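Local coordinates for protein fatty Acyl-Adenylate Ligase (Escherichia coli, PDB 3PBK) that belongs to the AMP-binding enzyme family of the ANL clan and is modelled with 5'-o-[(s)-(dodecanoyloxy)(hydroxy)phosphoryl]adenosine bound, at residues 58-63 with 162-167; 22-27 with 169-174. All blocks are in the same frame, centred on the assembly; numbering follows the deposited sequence.

Interaction 1: residues 58-63 with 162-167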
loop_
_atom_site.group_PDB
_atom_site.type_symbol
_atom_site.label_atom_id
_atom_site.label_comp_id
_atom_site.label_asym_id
_atom_site.label_seq_id
_atom_site.Cartn_x
_atom_site.Cartn_y
_atom_site.Cartn_z
ATOM N N ALA A 58 1.533 23.245 -12.364
ATOM C CA ALA A 58 1.555 22.047 -13.203
ATOM C C ALA A 58 1.658 22.377 -14.702
ATOM O O ALA A 58 2.408 21.726 -15.430
ATOM C CB ALA A 58 0.342 21.167 -12.922
ATOM N N GLU A 59 0.908 23.387 -15.156
ATOM C CA GLU A 59 0.973 23.843 -16.550
ATOM C C GLU A 59 2.366 24.358 -16.901
ATOM O O GLU A 59 2.960 23.938 -17.893
ATOM C CB GLU A 59 -0.046 24.950 -16.806
ATOM C CG GLU A 59 -1.464 24.476 -17.041
ATOM C CD GLU A 59 -2.469 25.619 -16.959
ATOM O OE1 GLU A 59 -2.048 26.803 -16.943
ATOM O OE2 GLU A 59 -3.681 25.331 -16.907
ATOM N N ALA A 60 2.875 25.278 -16.086
ATOM C CA ALA A 60 4.216 25.818 -16.277
ATOM C C ALA A 60 5.246 24.696 -16.313
ATOM O O ALA A 60 6.058 24.607 -17.235
ATOM C CB ALA A 60 4.549 26.806 -15.174
ATOM N N GLY A 61 5.209 23.840 -15.299
ATOM C CA GLY A 61 6.125 22.718 -15.221
ATOM C C GLY A 61 6.027 21.854 -16.457
ATOM O O GLY A 61 7.032 21.408 -17.000
ATOM N N ALA A 62 4.805 21.616 -16.904
ATOM C CA ALA A 62 4.592 20.852 -18.119
ATOM C C ALA A 62 5.393 21.447 -19.291
ATOM O O ALA A 62 5.975 20.720 -20.100
ATOM C CB ALA A 62 3.102 20.786 -18.449
ATOM N N LYS A 63 5.431 22.774 -19.371
ATOM C CA LYS A 63 6.150 23.439 -20.453
ATOM C C LYS A 63 7.662 23.405 -20.228
ATOM O O LYS A 63 8.421 23.147 -21.160
ATOM C CB LYS A 63 5.640 24.867 -20.652
ATOM C CG LYS A 63 4.293 24.938 -21.360
ATOM C CD LYS A 63 3.693 26.339 -21.282
ATOM C CE LYS A 63 2.480 26.472 -22.194
ATOM N NZ LYS A 63 2.020 27.884 -22.317
ATOM N N LEU A 162 14.040 25.804 -15.304
ATOM C CA LEU A 162 13.986 25.626 -16.754
ATOM C C LEU A 162 13.114 26.669 -17.453
ATOM O O LEU A 162 12.336 27.384 -16.811
ATOM C CB LEU A 162 13.504 24.213 -17.108
ATOM C CG LEU A 162 14.580 23.192 -17.485
ATOM C CD1 LEU A 162 15.895 23.470 -16.769
ATOM C CD2 LEU A 162 14.096 21.777 -17.210
ATOM N N PRO A 163 13.264 26.768 -18.780
ATOM C CA PRO A 163 12.471 27.669 -19.624
ATOM C C PRO A 163 11.171 27.028 -20.129
ATOM O O PRO A 163 11.165 25.864 -20.537
ATOM C CB PRO A 163 13.405 27.941 -20.817
ATOM C CG PRO A 163 14.736 27.298 -20.460
ATOM C CD PRO A 163 14.408 26.207 -19.511
ATOM N N GLU A 164 10.082 27.789 -20.093
ATOM C CA GLU A 164 8.850 27.379 -20.742
ATOM C C GLU A 164 9.140 27.044 -22.201
ATOM O O GLU A 164 9.371 27.961 -22.992
ATOM C CB GLU A 164 7.862 28.548 -20.752
ATOM C CG GLU A 164 7.655 29.253 -19.430
ATOM C CD GLU A 164 6.543 28.621 -18.644
ATOM O OE1 GLU A 164 6.459 27.378 -18.702
ATOM O OE2 GLU A 164 5.759 29.348 -17.986
ATOM N N ALA A 165 9.127 25.765 -22.578
ATOM C CA ALA A 165 9.137 25.417 -24.007
ATOM C C ALA A 165 7.924 26.068 -24.678
ATOM O O ALA A 165 6.782 25.759 -24.332
ATOM C CB ALA A 165 9.107 23.913 -24.205
ATOM N N ASP A 166 8.160 26.971 -25.625
ATOM C CA ASP A 166 7.064 27.778 -26.161
ATOM C C ASP A 166 6.131 26.970 -27.064
ATOM O O ASP A 166 6.256 26.989 -28.289
ATOM C CB ASP A 166 7.592 29.020 -26.887
ATOM C CG ASP A 166 6.517 30.077 -27.086
ATOM O OD1 ASP A 166 6.537 31.095 -26.358
ATOM O OD2 ASP A 166 5.640 29.878 -27.955
ATOM N N VAL A 167 5.183 26.269 -26.451
ATOM C CA VAL A 167 4.319 25.364 -27.192
ATOM C C VAL A 167 2.912 25.316 -26.613
ATOM O O VAL A 167 2.697 25.643 -25.443
ATOM C CB VAL A 167 4.911 23.934 -27.226
ATOM C CG1 VAL A 167 5.010 23.364 -25.819
ATOM C CG2 VAL A 167 4.082 23.024 -28.133
#

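Interaction 2: residues 22-27 with 169-174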
loop_
_atom_site.group_PDB
_atom_site.type_symbol
_atom_site.label_atom_id
_atom_site.label_comp_id
_atom_site.label_asym_id
_atom_site.label_seq_id
_atom_site.Cartn_x
_atom_site.Cartn_y
_atom_site.Cartn_z
ATOM N N LEU A 22 -7.004 12.799 -15.699
ATOM C CA LEU A 22 -6.526 13.440 -14.462
ATOM C C LEU A 22 -6.384 14.947 -14.612
ATOM O O LEU A 22 -6.595 15.700 -13.667
ATOM C CB LEU A 22 -5.189 12.842 -14.007
ATOM C CG LEU A 22 -5.230 11.568 -13.162
ATOM C CD1 LEU A 22 -3.883 10.873 -13.174
ATOM C CD2 LEU A 22 -5.654 11.886 -11.758
ATOM N N VAL A 23 -6.011 15.381 -15.807
ATOM C CA VAL A 23 -5.903 16.799 -16.092
ATOM C C VAL A 23 -7.292 17.442 -16.070
ATOM O O VAL A 23 -7.486 18.498 -15.466
ATOM C CB VAL A 23 -5.192 17.048 -17.426
ATOM C CG1 VAL A 23 -5.447 18.476 -17.908
ATOM C CG2 VAL A 23 -3.702 16.765 -17.277
ATOM N N ASP A 24 -8.264 16.802 -16.709
ATOM C CA ASP A 24 -9.645 17.227 -16.542
ATOM C C ASP A 24 -9.976 17.327 -15.062
ATOM O O ASP A 24 -10.439 18.353 -14.587
ATOM C CB ASP A 24 -10.592 16.239 -17.206
ATOM C CG ASP A 24 -10.521 16.297 -18.712
ATOM O OD1 ASP A 24 -10.425 17.421 -19.250
ATOM O OD2 ASP A 24 -10.564 15.225 -19.360
ATOM N N ALA A 25 -9.731 16.254 -14.330
ATOM C CA ALA A 25 -10.016 16.245 -12.908
ATOM C C ALA A 25 -9.454 17.494 -12.218
ATOM O O ALA A 25 -10.193 18.240 -11.575
ATOM C CB ALA A 25 -9.478 14.972 -12.266
ATOM N N LEU A 26 -8.157 17.735 -12.359
ATOM C CA LEU A 26 -7.529 18.848 -11.668
ATOM C C LEU A 26 -8.027 20.198 -12.174
ATOM O O LEU A 26 -8.093 21.167 -11.418
ATOM C CB LEU A 26 -6.007 18.768 -11.792
ATOM C CG LEU A 26 -5.224 20.001 -11.333
ATOM C CD1 LEU A 26 -5.605 20.364 -9.916
ATOM C CD2 LEU A 26 -3.741 19.756 -11.438
ATOM N N ASP A 27 -8.354 20.266 -13.459
ATOM C CA ASP A 27 -8.857 21.498 -14.043
ATOM C C ASP A 27 -10.090 21.946 -13.293
ATOM O O ASP A 27 -10.270 23.133 -13.025
ATOM C CB ASP A 27 -9.209 21.290 -15.511
ATOM C CG ASP A 27 -8.082 21.677 -16.439
ATOM O OD1 ASP A 27 -7.005 22.081 -15.942
ATOM O OD2 ASP A 27 -8.277 21.590 -17.667
ATOM N N LEU A 169 0.059 23.366 -25.078
ATOM C CA LEU A 169 -0.152 22.135 -24.316
ATOM C C LEU A 169 -1.325 21.307 -24.838
ATOM O O LEU A 169 -2.477 21.743 -24.820
ATOM C CB LEU A 169 -0.326 22.434 -22.821
ATOM C CG LEU A 169 0.855 22.132 -21.890
ATOM C CD1 LEU A 169 2.144 22.691 -22.446
ATOM C CD2 LEU A 169 0.598 22.680 -20.496
ATOM N N GLN A 170 -0.999 20.105 -25.299
ATOM C CA GLN A 170 -1.966 19.138 -25.814
ATOM C C GLN A 170 -2.716 18.418 -24.675
ATOM O O GLN A 170 -2.112 17.918 -23.714
ATOM C CB GLN A 170 -1.228 18.141 -26.717
ATOM C CG GLN A 170 0.199 17.800 -26.203
ATOM C CD GLN A 170 1.312 18.110 -27.222
ATOM O OE1 GLN A 170 2.316 18.765 -26.896
ATOM N NE2 GLN A 170 1.129 17.648 -28.461
ATOM N N ARG A 171 -4.038 18.382 -24.783
ATOM C CA ARG A 171 -4.883 17.775 -23.763
ATOM C C ARG A 171 -4.773 16.246 -23.817
ATOM O O ARG A 171 -4.837 15.652 -24.891
ATOM C CB ARG A 171 -6.328 18.211 -23.998
ATOM C CG ARG A 171 -7.093 18.555 -22.753
ATOM C CD ARG A 171 -6.636 19.887 -22.148
ATOM N NE ARG A 171 -7.056 20.037 -20.752
ATOM C CZ ARG A 171 -8.192 19.550 -20.252
ATOM N NH1 ARG A 171 -9.061 18.901 -21.033
ATOM N NH2 ARG A 171 -8.473 19.726 -18.967
ATOM N N PRO A 172 -4.592 15.598 -22.659
ATOM C CA PRO A 172 -4.433 14.138 -22.652
ATOM C C PRO A 172 -5.758 13.424 -22.926
ATOM O O PRO A 172 -6.819 13.985 -22.613
ATOM C CB PRO A 172 -3.965 13.842 -21.222
ATOM C CG PRO A 172 -3.571 15.163 -20.640
ATOM C CD PRO A 172 -4.422 16.179 -21.320
ATOM N N VAL A 173 -5.698 12.222 -23.504
ATOM C CA VAL A 173 -6.907 11.408 -23.717
ATOM C C VAL A 173 -6.911 10.159 -22.821
ATOM O O VAL A 173 -5.852 9.697 -22.375
ATOM C CB VAL A 173 -7.104 10.972 -25.202
ATOM C CG1 VAL A 173 -6.103 11.661 -26.118
ATOM C CG2 VAL A 173 -7.012 9.446 -25.339
ATOM N N PRO A 174 -8.112 9.610 -22.561
ATOM C CA PRO A 174 -8.316 8.488 -21.644
ATOM C C PRO A 174 -7.308 7.347 -21.758
ATOM O O PRO A 174 -6.882 6.840 -20.732
ATOM C CB PRO A 174 -9.711 8.005 -22.015
ATOM C CG PRO A 174 -10.408 9.244 -22.385
ATOM C CD PRO A 174 -9.394 10.101 -23.089
#

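Interaction 1: residues 58-63 with 162-167
Lys63, near the C-terminal end of helix 51-67, runs alongside the loop 162-167, and its side chain follows the loop backbone as far as Val167. CG lies beside the backbone N (chi1 -76°) and the chain beyond it is extended. CB starts against the carboxylate of Glu164, with OE1 3.3 Å away. CG neighbours the Ala165 carbonyl oxygen, and CD returns to Glu164 OE1. CE reaches the carbonyl oxygen of Val167 at 3.4 Å. The tip, NZ, stays 3.9 Å from that same Val167 O and is 5.7 Å from Glu164 OE1, so the opposite charges are near each other without touching. Glu164 crosses the lysine obliquely. Its chain is bent at chi2 (-90°), which folds the carboxylate back over the helix and places OE2 near the methyl of Ala60. One hydrogen bond joins the backbones: Ala165 N donates to Lys63 O over 3.1 Å, approaching from above the carbonyl plane. The Ala165 side chain also packs on Leu66 and Ser67 of the same helix. Lying on the surface of the fold, the contact thus joins helix to loop by one backbone hydrogen bond and by van der Waals contact of the lysine methylenes with the Glu164 carboxylate and the carbonyl oxygens of Ala165 and Val167; any attraction between Lys63 and Glu164 would act through space and is probably modest.

Interaction 2: residues 22-27 with 169-174
Asp24 OD1, in the first turn of helix 22-29, accepts two hydrogen bonds from a single guanidinium, that of Arg171. The better one comes from NH1, which lies 2.7 Å from OD1 with an N-H...O angle of 138°; the second, from NH2 to the same OD1 over 3.0 Å, is weak. NH1 meets the oxygen from above the carboxylate plane, and the two flat groups are turned 58° against each other, a tilt consistent with OD1 alone of Asp24 receiving both bonds. Asp27, one helical turn further on, meets the guanidinium tip to tip: its OD2 forms a salt bridge with NH2, and here the carboxylate and guanidinium lie nearly coplanar. The modelled separation of those atoms is too short for its exact value to be relied upon. Both aspartates stand at the edge of the guanidinium, near its plane. Arg171 gets there by a bend at chi2 (73°), which carries its end from the loop across to the helix. Val23 lies obliquely beside the guanidinium. Its CG1 lies 3.6 Å from Arg171 NE, while CG2 turns to the ring of Pro172, reaching CG at 3.7 Å, and the two side chains cross at about a right angle. The other oxygen of Asp27, OD1, is held by Lys55 in a salt bridge and by Tyr95 in a hydrogen bond, which should fix the rotation of this carboxylate, while Pro172 also packs on His197 of helix 197-211. Two acidic groups sharing one arginine make a salt-bridge network, extended by Lys55, that ties helix 22-29 to the loop leading into strand 177-181 and would probably favour the ionised form of both aspartates.

How the interactions relate
Interactions 1 and 2 use successive parts of one long loop, between helix 156-160 and strand 177-181, and their centres lie 15 Å apart. Along the chain, interaction 1 is nested within the span closed by interaction 2. Leu169 bridges them directly: its CD1 packs 3.3 Å from Lys63 CG and its CD2 3.7 Å from Ala62 CB. Lys55 adds a second connection, pairing with both Glu59 and Asp27, so that helix 51-67 is linked to helix 22-29 as well as to the loop. Both contacts are peripheral: their centres lie about 32 and 26 Å from the centre of the chain, and none of their residues belongs to the ligand pocket.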